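Local atomic coordinates of amine Dehydrogenase (Pseudomonas putida, PDB entry 1JMX), a protein that probably forms the beta-propeller subunit of a heme-containing quinoprotein enzyme that oxidatively deaminates amines. Residues A29-V33 against K330-P335. Residues are numbered along the deposited sequence; the frame is centred on the assembly and turned at random.
Sequences ASDTV and KNIKLP
K330 reaches D31 by two turns of its side chain: chi1 of 59° sets CG between the backbone N and the carbonyl carbon, and a bend at chi3 (-68°) carries CE and NZ alongside D31. K330 CD and CE pass D31 CB at 4.0 Å each, and K330 NZ ends 3.5 Å from D31 O without forming a hydrogen bond. Nor is the opposite charge met directly, with K330 NZ 4.9 Å from D31 OD2. The carboxylate is engaged instead by K308, in a salt bridge to OD2, and by the Y310 hydroxyl, hydrogen-bonded to OD1. With K330 cut back to an alanine, the CB flank of D31 would probably lose its cover, and the carboxylate is likely to be left with less positive charge nearby. I332 approaches D31 at about a right angle, its CG1 3.4 Å from D31 O, so the methylene packs on the peptide carbonyl. Further along, V33 CG2 is the shared apolar contact point, 4.2 Å from L334 CD2 and 4.3 Å from both I332 CG2 and P335 CD. The pair D31 and T32 lies opposite D27, forming a G1 beta bulge. D31, just ahead of strand 32-38, has its CB directed toward 330-335. That strand and 327-333 are outermost in separate four-stranded antiparallel sheets, consistent with two neighbouring propeller blades, one of them completed by the C-terminal strand 345-348; I332 touches V26 of strand 22-27 and L334 touches V16 of strand 12-18, while backbone bonds tie I332 to L318 of strand 317-322.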
ATOM      1  N   ALA B  29      -9.222   6.996  40.101  1.00 19.78           N
ATOM      2  CA  ALA B  29      -9.770   8.052  40.955  1.00 21.28           C
ATOM      3  C   ALA B  29      -9.162   9.431  40.689  1.00 21.38           C
ATOM      4  O   ALA B  29      -9.881  10.422  40.527  1.00 21.90           O
ATOM      5  CB  ALA B  29      -9.603   7.677  42.437  1.00 21.41           C
ATOM      6  N   SER B  30      -7.837   9.475  40.626  1.00 21.35           N
ATOM      7  CA  SER B  30      -7.107  10.715  40.406  1.00 20.75           C
ATOM      8  C   SER B  30      -6.702  10.961  38.954  1.00 20.42           C
ATOM      9  O   SER B  30      -6.144  12.005  38.634  1.00 19.90           O
ATOM     10  CB  SER B  30      -5.863  10.724  41.289  1.00 20.34           C
ATOM     11  OG  SER B  30      -5.054   9.592  41.028  1.00 22.00           O
ATOM     12  N   ASP B  31      -6.966   9.988  38.089  1.00 20.44           N
ATOM     13  CA  ASP B  31      -6.613  10.091  36.680  1.00 20.50           C
ATOM     14  C   ASP B  31      -5.134  10.367  36.495  1.00 20.74           C
ATOM     15  O   ASP B  31      -4.742  11.214  35.694  1.00 20.86           O
ATOM     16  CB  ASP B  31      -7.444  11.168  35.991  1.00 20.51           C
ATOM     17  CG  ASP B  31      -8.825  10.688  35.646  1.00 21.28           C
ATOM     18  OD1 ASP B  31      -8.953   9.501  35.287  1.00 22.31           O
ATOM     19  OD2 ASP B  31      -9.781  11.488  35.735  1.00 24.59           O
ATOM     20  N   THR B  32      -4.320   9.671  37.279  1.00 20.40           N
ATOM     21  CA  THR B  32      -2.876   9.829  37.207  1.00 20.69           C
ATOM     22  C   THR B  32      -2.220   8.450  37.147  1.00 19.92           C
ATOM     23  O   THR B  32      -2.829   7.453  37.533  1.00 20.10           O
ATOM     24  CB  THR B  32      -2.318  10.629  38.428  1.00 21.84           C
ATOM     25  OG1 THR B  32      -2.368   9.823  39.615  1.00 24.56           O
ATOM     26  CG2 THR B  32      -3.125  11.910  38.659  1.00 21.32           C
ATOM     27  N   VAL B  33      -1.000   8.396  36.622  1.00 19.06           N
ATOM     28  CA  VAL B  33      -0.261   7.145  36.525  1.00 19.77           C
ATOM     29  C   VAL B  33       0.177   6.699  37.923  1.00 20.59           C
ATOM     30  O   VAL B  33       0.914   7.403  38.618  1.00 21.11           O
ATOM     31  CB  VAL B  33       0.975   7.288  35.605  1.00 19.16           C
ATOM     32  CG1 VAL B  33       1.749   5.972  35.541  1.00 17.41           C
ATOM     33  CG2 VAL B  33       0.529   7.714  34.213  1.00 18.11           C
ATOM     34  N   LYS B 330     -10.170  15.753  30.611  1.00 23.75           N
ATOM     35  CA  LYS B 330      -8.717  15.885  30.681  1.00 24.11           C
ATOM     36  C   LYS B 330      -7.982  14.834  29.874  1.00 22.55           C
ATOM     37  O   LYS B 330      -8.602  14.027  29.194  1.00 22.43           O
ATOM     38  CB  LYS B 330      -8.218  15.885  32.134  1.00 26.51           C
ATOM     39  CG  LYS B 330      -8.567  14.655  32.936  1.00 28.06           C
ATOM     40  CD  LYS B 330      -8.044  14.766  34.364  1.00 29.70           C
ATOM     41  CE  LYS B 330      -6.515  14.735  34.401  1.00 32.06           C
ATOM     42  NZ  LYS B 330      -5.963  14.515  35.788  1.00 34.84           N
ATOM     43  N   ASN B 331      -6.655  14.895  29.913  1.00 21.60           N
ATOM     44  CA  ASN B 331      -5.807  13.951  29.204  1.00 21.87           C
ATOM     45  C   ASN B 331      -4.754  13.425  30.146  1.00 22.10           C
ATOM     46  O   ASN B 331      -4.149  14.189  30.902  1.00 22.85           O
ATOM     47  CB  ASN B 331      -5.082  14.614  28.025  1.00 21.43           C
ATOM     48  CG  ASN B 331      -6.009  14.966  26.902  1.00 21.95           C
ATOM     49  OD1 ASN B 331      -6.445  16.111  26.780  1.00 22.16           O
ATOM     50  ND2 ASN B 331      -6.334  13.980  26.074  1.00 20.57           N
ATOM     51  N   ILE B 332      -4.548  12.114  30.099  1.00 21.25           N
ATOM     52  CA  ILE B 332      -3.532  11.462  30.908  1.00 19.88           C
ATOM     53  C   ILE B 332      -2.391  11.202  29.934  1.00 20.29           C
ATOM     54  O   ILE B 332      -2.562  10.487  28.946  1.00 19.69           O
ATOM     55  CB  ILE B 332      -4.042  10.114  31.487  1.00 19.36           C
ATOM     56  CG1 ILE B 332      -5.234  10.354  32.420  1.00 17.81           C
ATOM     57  CG2 ILE B 332      -2.913   9.384  32.228  1.00 19.25           C
ATOM     58  CD1 ILE B 332      -5.900   9.090  32.889  1.00 17.48           C
ATOM     59  N   LYS B 333      -1.259  11.855  30.165  1.00 20.82           N
ATOM     60  CA  LYS B 333      -0.092  11.672  29.310  1.00 22.46           C
ATOM     61  C   LYS B 333       0.722  10.502  29.862  1.00 21.09           C
ATOM     62  O   LYS B 333       1.144  10.526  31.017  1.00 22.65           O
ATOM     63  CB  LYS B 333       0.746  12.958  29.274  1.00 25.49           C
ATOM     64  CG  LYS B 333       2.071  12.870  28.504  1.00 30.03           C
ATOM     65  CD  LYS B 333       1.874  12.659  27.009  1.00 33.17           C
ATOM     66  CE  LYS B 333       1.116  13.821  26.352  1.00 35.06           C
ATOM     67  NZ  LYS B 333       0.926  13.618  24.876  1.00 35.82           N
ATOM     68  N   LEU B 334       0.876   9.458  29.055  1.00 19.82           N
ATOM     69  CA  LEU B 334       1.629   8.272  29.455  1.00 18.10           C
ATOM     70  C   LEU B 334       3.113   8.371  29.117  1.00 17.94           C
ATOM     71  O   LEU B 334       3.492   8.925  28.083  1.00 19.19           O
ATOM     72  CB  LEU B 334       1.081   7.038  28.748  1.00 15.99           C
ATOM     73  CG  LEU B 334      -0.368   6.637  28.959  1.00 15.63           C
ATOM     74  CD1 LEU B 334      -0.687   5.478  28.037  1.00 15.30           C
ATOM     75  CD2 LEU B 334      -0.579   6.266  30.408  1.00 14.65           C
ATOM     76  N   PRO B 335       3.980   7.854  30.001  1.00 16.66           N
ATOM     77  CA  PRO B 335       5.418   7.897  29.731  1.00 17.15           C
ATOM     78  C   PRO B 335       5.712   7.005  28.512  1.00 16.44           C
ATOM     79  O   PRO B 335       5.075   5.964  28.337  1.00 17.50           O
ATOM     80  CB  PRO B 335       6.020   7.299  31.008  1.00 16.05           C
ATOM     81  CG  PRO B 335       5.052   7.706  32.058  1.00 15.57           C
ATOM     82  CD  PRO B 335       3.717   7.443  31.391  1.00 16.31           C
TER